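Local coordinates for haloacid dehalogenase-like hydrolase (Klebsiella pneumoniae subsp. pneumoniae, PDB 3PGV), which probably acts as a metal-dependent phosphatase of the Cof branch of the haloacid dehalogenase superfamily, holding a calcium ion here where magnesium is the likely cofactor, at residues A[231-234]-A[235-239]; A[25-28]-A[29-33]; A[253-256]-A[257-261]. All coordinates share one frame; numbering follows the deposited sequence.

Contact 1: A[231-234]-A[235-239]; sequences FGDG and MNDAE. With CA (calcium ion), chain E.
G234 and D237 face each other across a tight turn, the GDGxND signature that forms the metal-binding motif IV of haloacid dehalogenase-like hydrolases, between strand 228-232 and helix 238-243. The turn is closed by D237 N, which donates to G234 O at 2.9 Å; the donor stands 57° out of the carbonyl plane.

D237 turns its carboxylate back beneath the loop. With CG beside its own backbone N (chi1 -60°), OD2 comes under the peptides of D233 and G234 and accepts from both. D233 N meets OD2 of D237 at 3.0 Å from above the carboxylate plane, whereas G234 N approaches that oxygen from the opposite face, on the anti side and only 19° out of plane. Two donors on opposite faces should hold the carboxylate against rotation. Its other oxygen, OD1, forms a salt bridge with K210, which probably offsets the buried charge. G232 lies alongside, its CA 3.4 Å from D237 OD2.

D233 points away from the turn, yet its carboxylate bends round to the metal. D237 thus acts in the second shell, fixing the backbone that carries this ligand. N236 ND2 hydrogen-bonds to N85 OD1. Calcium is bound by D233 OD1 at 2.2 Å, and a coordinating water lies 2.7 Å from both N236 OD1 and D237 OD2.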
loop_
_atom_site.group_PDB
_atom_site.type_symbol
_atom_site.label_atom_id
_atom_site.label_comp_id
_atom_site.label_asym_id
_atom_site.label_seq_id
_atom_site.Cartn_x
_atom_site.Cartn_y
_atom_site.Cartn_z
ATOM N N PHE A 231 -6.116 9.772 -0.022
ATOM C CA PHE A 231 -4.867 10.470 0.308
ATOM C C PHE A 231 -3.687 9.503 0.143
ATOM O O PHE A 231 -3.774 8.347 0.570
ATOM C CB PHE A 231 -4.923 11.009 1.750
ATOM C CG PHE A 231 -6.064 11.964 2.022
ATOM C CD1 PHE A 231 -7.327 11.488 2.378
ATOM C CD2 PHE A 231 -5.861 13.339 2.000
ATOM C CE1 PHE A 231 -8.386 12.376 2.635
ATOM C CE2 PHE A 231 -6.921 14.227 2.258
ATOM C CZ PHE A 231 -8.174 13.737 2.580
ATOM N N GLY A 232 -2.603 9.978 -0.488
ATOM C CA GLY A 232 -1.403 9.167 -0.729
ATOM C C GLY A 232 -0.159 9.978 -1.058
ATOM O O GLY A 232 -0.246 11.181 -1.349
ATOM N N ASP A 233 1.014 9.321 -1.056
ATOM C CA ASP A 233 2.292 10.012 -1.311
ATOM C C ASP A 233 3.249 9.220 -2.241
ATOM O O ASP A 233 4.351 9.696 -2.536
ATOM C CB ASP A 233 3.007 10.327 0.024
ATOM C CG ASP A 233 3.592 9.109 0.705
ATOM O OD1 ASP A 233 2.962 8.028 0.636
ATOM O OD2 ASP A 233 4.641 9.246 1.356
ATOM N N GLY A 234 2.851 8.005 -2.629
ATOM C CA GLY A 234 3.705 7.144 -3.440
ATOM C C GLY A 234 3.083 6.679 -4.744
ATOM O O GLY A 234 1.874 6.843 -4.966
HETATM N N MSE A 235 3.904 6.065 -5.609
HETATM C CA MSE A 235 3.449 5.537 -6.892
HETATM C C MSE A 235 2.414 4.429 -6.698
HETATM O O MSE A 235 1.510 4.292 -7.519
HETATM C CB MSE A 235 4.640 5.037 -7.729
HETATM C CG MSE A 235 5.495 6.172 -8.305
HETATM SE SE MSE A 235 4.452 7.360 -9.453
HETATM C CE MSE A 235 3.960 6.058 -10.886
ATOM N N ASN A 236 2.503 3.678 -5.565
ATOM C CA ASN A 236 1.519 2.633 -5.241
ATOM C C ASN A 236 0.160 3.230 -4.781
ATOM O O ASN A 236 -0.798 2.479 -4.544
ATOM C CB ASN A 236 2.078 1.645 -4.217
ATOM C CG ASN A 236 2.606 2.287 -2.939
ATOM O OD1 ASN A 236 3.082 3.424 -2.925
ATOM N ND2 ASN A 236 2.604 1.537 -1.868
ATOM N N ASP A 237 0.048 4.592 -4.780
ATOM C CA ASP A 237 -1.218 5.299 -4.481
ATOM C C ASP A 237 -1.828 5.931 -5.752
ATOM O O ASP A 237 -2.939 6.446 -5.699
ATOM C CB ASP A 237 -0.989 6.393 -3.417
ATOM C CG ASP A 237 -0.459 5.863 -2.106
ATOM O OD1 ASP A 237 -1.038 4.899 -1.584
ATOM O OD2 ASP A 237 0.508 6.457 -1.571
ATOM N N ALA A 238 -1.064 5.941 -6.871
ATOM C CA ALA A 238 -1.455 6.616 -8.114
ATOM C C ALA A 238 -2.853 6.197 -8.619
ATOM O O ALA A 238 -3.695 7.072 -8.866
ATOM C CB ALA A 238 -0.401 6.388 -9.189
ATOM N N GLU A 239 -3.127 4.867 -8.706
ATOM C CA GLU A 239 -4.450 4.378 -9.153
ATOM C C GLU A 239 -5.548 4.801 -8.170
ATOM O O GLU A 239 -6.581 5.314 -8.588
ATOM C CB GLU A 239 -4.462 2.836 -9.350
ATOM C CG GLU A 239 -3.423 2.310 -10.336
ATOM C CD GLU A 239 -2.027 2.090 -9.765
ATOM O OE1 GLU A 239 -1.830 2.319 -8.547
ATOM O OE2 GLU A 239 -1.135 1.662 -10.532
HETATM CA CA CA E . 3.092 5.942 1.424
HETATM O O HOH W 1 2.275 4.642 -0.695
#

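Contact 2: A[25-28]-A[29-33]; sequences ASDL and DGTLL. With CA (calcium ion), chain E.
D27 and T31 meet where strand 23-27 runs into helix 28-32, in the DxDGT signature that is the first conserved motif of haloacid dehalogenase-like hydrolases. Metal bonds come first: calcium takes D27 OD2 at 2.2 Å and the backbone D29 O at 2.4 Å, so a side chain and a carbonyl two residues apart grip one ion.

Among the side-chain hydrogen bonds, T31 OG1 donates to D27 OD2 over 2.8 Å, on the anti side and 32° out of the carboxylate plane. D27 has CG anti to its N (chi1 172°), which carries OD2 under the threonine. A water accepts from D29 N and donates to D29 OD2 and D27 OD1; K210 pairs with D27 OD1, and R63 with D29 OD1.

Backbone bonds wind the turn: L28 O accepts from T31 N at 3.1 Å and from L33 N at 2.9 Å, on opposite faces of its plane, the second closing a wide pi-type turn.

Apolar contacts back it, L28 CD2 lying 4.2 Å from L32 CD2, the two leucines side by side and pointing the same way.

With OD2 on the metal and the T31 hydroxyl, and OD1 on K210 and a water, the D27 carboxylate is probably fixed in rotation.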
loop_
_atom_site.group_PDB
_atom_site.type_symbol
_atom_site.label_atom_id
_atom_site.label_comp_id
_atom_site.label_asym_id
_atom_site.label_seq_id
_atom_site.Cartn_x
_atom_site.Cartn_y
_atom_site.Cartn_z
ATOM N N ALA A 25 -10.494 7.242 2.148
ATOM C CA ALA A 25 -9.422 6.265 1.961
ATOM C C ALA A 25 -8.087 6.927 2.178
ATOM O O ALA A 25 -7.856 8.030 1.679
ATOM C CB ALA A 25 -9.486 5.666 0.571
ATOM N N SER A 26 -7.217 6.303 2.956
ATOM C CA SER A 26 -5.932 6.906 3.197
ATOM C C SER A 26 -4.823 5.904 3.246
ATOM O O SER A 26 -4.927 4.887 3.941
ATOM C CB SER A 26 -5.954 7.733 4.483
ATOM O OG SER A 26 -4.751 8.477 4.641
ATOM N N ASP A 27 -3.715 6.222 2.567
ATOM C CA ASP A 27 -2.462 5.516 2.725
ATOM C C ASP A 27 -1.965 5.779 4.179
ATOM O O ASP A 27 -2.452 6.710 4.837
ATOM C CB ASP A 27 -1.433 6.033 1.688
ATOM C CG ASP A 27 -0.014 5.512 1.876
ATOM O OD1 ASP A 27 0.142 4.323 2.244
ATOM O OD2 ASP A 27 0.939 6.289 1.632
ATOM N N LEU A 28 -1.048 4.954 4.684
ATOM C CA LEU A 28 -0.581 5.120 6.056
ATOM C C LEU A 28 0.774 5.807 6.142
ATOM O O LEU A 28 0.839 6.985 6.519
ATOM C CB LEU A 28 -0.602 3.781 6.811
ATOM C CG LEU A 28 -2.012 3.189 7.032
ATOM C CD1 LEU A 28 -1.942 1.725 7.431
ATOM C CD2 LEU A 28 -2.798 4.007 8.059
ATOM N N ASP A 29 1.853 5.104 5.744
ATOM C CA ASP A 29 3.200 5.660 5.798
ATOM C C ASP A 29 3.346 6.841 4.865
ATOM O O ASP A 29 3.046 6.730 3.679
ATOM C CB ASP A 29 4.247 4.585 5.479
ATOM C CG ASP A 29 4.180 3.407 6.415
ATOM O OD1 ASP A 29 4.613 3.549 7.573
ATOM O OD2 ASP A 29 3.627 2.365 6.012
ATOM N N GLY A 30 3.786 7.980 5.420
ATOM C CA GLY A 30 3.998 9.208 4.655
ATOM C C GLY A 30 2.719 9.969 4.357
ATOM O O GLY A 30 2.766 11.026 3.732
ATOM N N THR A 31 1.556 9.432 4.803
ATOM C CA THR A 31 0.257 10.043 4.541
ATOM C C THR A 31 -0.494 10.358 5.860
ATOM O O THR A 31 -0.399 11.473 6.364
ATOM C CB THR A 31 -0.541 9.165 3.570
ATOM O OG1 THR A 31 0.241 8.945 2.389
ATOM C CG2 THR A 31 -1.870 9.771 3.204
ATOM N N LEU A 32 -1.213 9.375 6.420
ATOM C CA LEU A 32 -1.924 9.562 7.684
ATOM C C LEU A 32 -0.936 9.498 8.872
ATOM O O LEU A 32 -1.098 10.239 9.853
ATOM C CB LEU A 32 -3.037 8.500 7.848
ATOM C CG LEU A 32 -3.897 8.602 9.128
ATOM C CD1 LEU A 32 -4.654 9.936 9.191
ATOM C CD2 LEU A 32 -4.850 7.453 9.226
ATOM N N LEU A 33 0.084 8.613 8.784
ATOM C CA LEU A 33 1.070 8.480 9.853
ATOM C C LEU A 33 2.041 9.659 9.856
ATOM O O LEU A 33 2.383 10.204 8.785
ATOM C CB LEU A 33 1.853 7.149 9.738
ATOM C CG LEU A 33 1.036 5.852 9.828
ATOM C CD1 LEU A 33 1.935 4.655 9.684
ATOM C CD2 LEU A 33 0.260 5.772 11.143
HETATM CA CA CA E . 3.092 5.942 1.424
HETATM O O HOH W 2 1.501 2.559 4.523
HETATM O O HOH W 1 2.275 4.642 -0.695
#

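Contact 3: A[253-256]-A[257-261]; sequences AHQR and LKDLH. With EDO (1,2-ethanediol), chain J.
A253 CB touches the L257 side chain at CD2, 4.3 Å away, just ahead of the short helix 255-260. K258 runs back past the same alanine: its chain is extended beyond CG, which brings CE within 3.8 Å of A253 O, and NZ goes on to the carbonyl of A251.

H254 occupies the N-cap position. Its backbone O opens the helix with two weak bonds, from L257 N and from K258 N, the latter long at 3.4 Å. O2 of a 1,2-ethanediol, probably from the crystallisation liquor, lies over one face of the imidazole, while NE2 hydrogen-bonds to a glycerol, probably of the same origin.

Q255 is tied to D259 twice, through backbone and side chain. D259 N donates to Q255 O at 2.8 Å, nearly along the C=O axis. One turn of helix separates the side chains: Q255 bends at chi2 (66°) so that NE2 folds over to D259 OD1, 2.9 Å away. This bond is straight at the hydrogen (169°) and lies in the amide plane, but it meets the carboxylate from above, 40° out of its plane. The carboxylate of D259 also sits beside the Q255 carbonyl.

R256 O accepts from L260 N at 3.0 Å, continuing the helical pattern. The arginine side chain stretches outward from CG to NE; NH1 donates to O1 of the ethanediol at the edge of the guanidinium, in plane, and NH2 forms a salt bridge with E180.

Within the fold, this is the helix of the beta-alpha-beta unit made of strand 246-249, helix 255-260 and strand 265-266. L257 is the buried residue of the contact, packing on A238 and L241 of helix 238-243 and on I249 of strand 246-249, while R256 and L260 touch M235.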
loop_
_atom_site.group_PDB
_atom_site.type_symbol
_atom_site.label_atom_id
_atom_site.label_comp_id
_atom_site.label_asym_id
_atom_site.label_seq_id
_atom_site.Cartn_x
_atom_site.Cartn_y
_atom_site.Cartn_z
ATOM N N ALA A 253 5.052 13.947 -0.891
ATOM C CA ALA A 253 4.964 12.865 -1.870
ATOM C C ALA A 253 6.130 12.855 -2.826
ATOM O O ALA A 253 6.755 13.898 -3.063
ATOM C CB ALA A 253 3.677 12.973 -2.643
ATOM N N HIS A 254 6.382 11.689 -3.453
ATOM C CA HIS A 254 7.389 11.574 -4.502
ATOM C C HIS A 254 6.999 12.436 -5.701
ATOM O O HIS A 254 5.812 12.528 -6.035
ATOM C CB HIS A 254 7.569 10.117 -4.910
ATOM C CG HIS A 254 8.133 9.283 -3.810
ATOM N ND1 HIS A 254 9.497 9.180 -3.611
ATOM C CD2 HIS A 254 7.495 8.601 -2.829
ATOM C CE1 HIS A 254 9.645 8.417 -2.543
ATOM N NE2 HIS A 254 8.462 8.029 -2.051
ATOM N N GLN A 255 7.987 13.128 -6.300
ATOM C CA GLN A 255 7.775 14.045 -7.418
ATOM C C GLN A 255 7.184 13.325 -8.639
ATOM O O GLN A 255 6.376 13.910 -9.365
ATOM C CB GLN A 255 9.101 14.753 -7.790
ATOM C CG GLN A 255 8.950 15.869 -8.837
ATOM C CD GLN A 255 8.143 17.022 -8.314
ATOM O OE1 GLN A 255 8.418 17.577 -7.239
ATOM N NE2 GLN A 255 7.156 17.439 -9.080
ATOM N N ARG A 256 7.558 12.049 -8.847
ATOM C CA ARG A 256 7.052 11.263 -9.967
ATOM C C ARG A 256 5.522 11.115 -9.893
ATOM O O ARG A 256 4.857 11.114 -10.929
ATOM C CB ARG A 256 7.741 9.886 -10.028
ATOM C CG ARG A 256 7.299 9.038 -11.226
ATOM C CD ARG A 256 8.115 7.769 -11.368
ATOM N NE ARG A 256 7.431 6.775 -12.190
ATOM C CZ ARG A 256 7.896 5.552 -12.413
ATOM N NH1 ARG A 256 9.063 5.179 -11.914
ATOM N NH2 ARG A 256 7.191 4.691 -13.134
ATOM N N LEU A 257 4.967 11.024 -8.668
ATOM C CA LEU A 257 3.522 10.955 -8.461
ATOM C C LEU A 257 2.879 12.294 -8.811
ATOM O O LEU A 257 1.844 12.323 -9.486
ATOM C CB LEU A 257 3.189 10.552 -6.980
ATOM C CG LEU A 257 1.676 10.581 -6.584
ATOM C CD1 LEU A 257 0.835 9.606 -7.465
ATOM C CD2 LEU A 257 1.496 10.280 -5.125
ATOM N N LYS A 258 3.501 13.403 -8.367
ATOM C CA LYS A 258 3.015 14.758 -8.674
ATOM C C LYS A 258 3.041 15.011 -10.190
ATOM O O LYS A 258 2.083 15.562 -10.736
ATOM C CB LYS A 258 3.851 15.820 -7.936
ATOM C CG LYS A 258 3.666 15.790 -6.420
ATOM C CD LYS A 258 4.643 16.712 -5.724
ATOM C CE LYS A 258 4.490 16.683 -4.223
ATOM N NZ LYS A 258 5.459 17.608 -3.561
ATOM N N ASP A 259 4.121 14.559 -10.871
ATOM C CA ASP A 259 4.297 14.727 -12.312
ATOM C C ASP A 259 3.294 13.884 -13.116
ATOM O O ASP A 259 2.808 14.339 -14.155
ATOM C CB ASP A 259 5.734 14.367 -12.726
ATOM C CG ASP A 259 6.804 15.306 -12.190
ATOM O OD1 ASP A 259 6.442 16.397 -11.678
ATOM O OD2 ASP A 259 8.010 14.969 -12.317
ATOM N N LEU A 260 3.015 12.645 -12.658
ATOM C CA LEU A 260 2.071 11.752 -13.334
ATOM C C LEU A 260 0.638 12.276 -13.223
ATOM O O LEU A 260 -0.144 12.138 -14.166
ATOM C CB LEU A 260 2.163 10.334 -12.755
ATOM C CG LEU A 260 1.333 9.253 -13.484
ATOM C CD1 LEU A 260 1.897 8.968 -14.878
ATOM C CD2 LEU A 260 1.246 7.971 -12.661
ATOM N N HIS A 261 0.295 12.896 -12.086
ATOM C CA HIS A 261 -1.050 13.404 -11.866
ATOM C C HIS A 261 -1.050 14.876 -11.453
ATOM O O HIS A 261 -1.393 15.201 -10.311
ATOM C CB HIS A 261 -1.790 12.536 -10.840
ATOM C CG HIS A 261 -2.014 11.131 -11.305
ATOM N ND1 HIS A 261 -2.994 10.827 -12.231
ATOM C CD2 HIS A 261 -1.372 9.991 -10.962
ATOM C CE1 HIS A 261 -2.916 9.521 -12.425
ATOM N NE2 HIS A 261 -1.966 8.972 -11.675
HETATM C C1 EDO J . 9.945 6.345 -8.486
HETATM O O1 EDO J . 10.567 6.798 -9.695
HETATM C C2 EDO J . 9.299 7.522 -7.777
HETATM O O2 EDO J . 8.670 7.060 -6.585
#

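Overall arrangement
Contacts 1 and 2 meet at the calcium ion. Their strands, 228-232 and 23-27, are neighbours in the main sheet, joined by a probable hydrogen bond from D27 N to F231 O of 2.9 Å. D233 OD1 and D27 OD2 approach to 2.8 Å, a closeness of like charges explained by the shared metal, and water 1 belongs to both contacts. Contact 3 lies on the other flank of contact 1, centres about 9 Å apart: H254 N probably bonds to D233 O at 3.0 Å, and L257 CD2 packs 3.5 Å from G234 O. Contacts 2 and 3 do not touch, their nearest atoms being about 6 Å apart, so contact 1 lies between the metal site and helix 255-260.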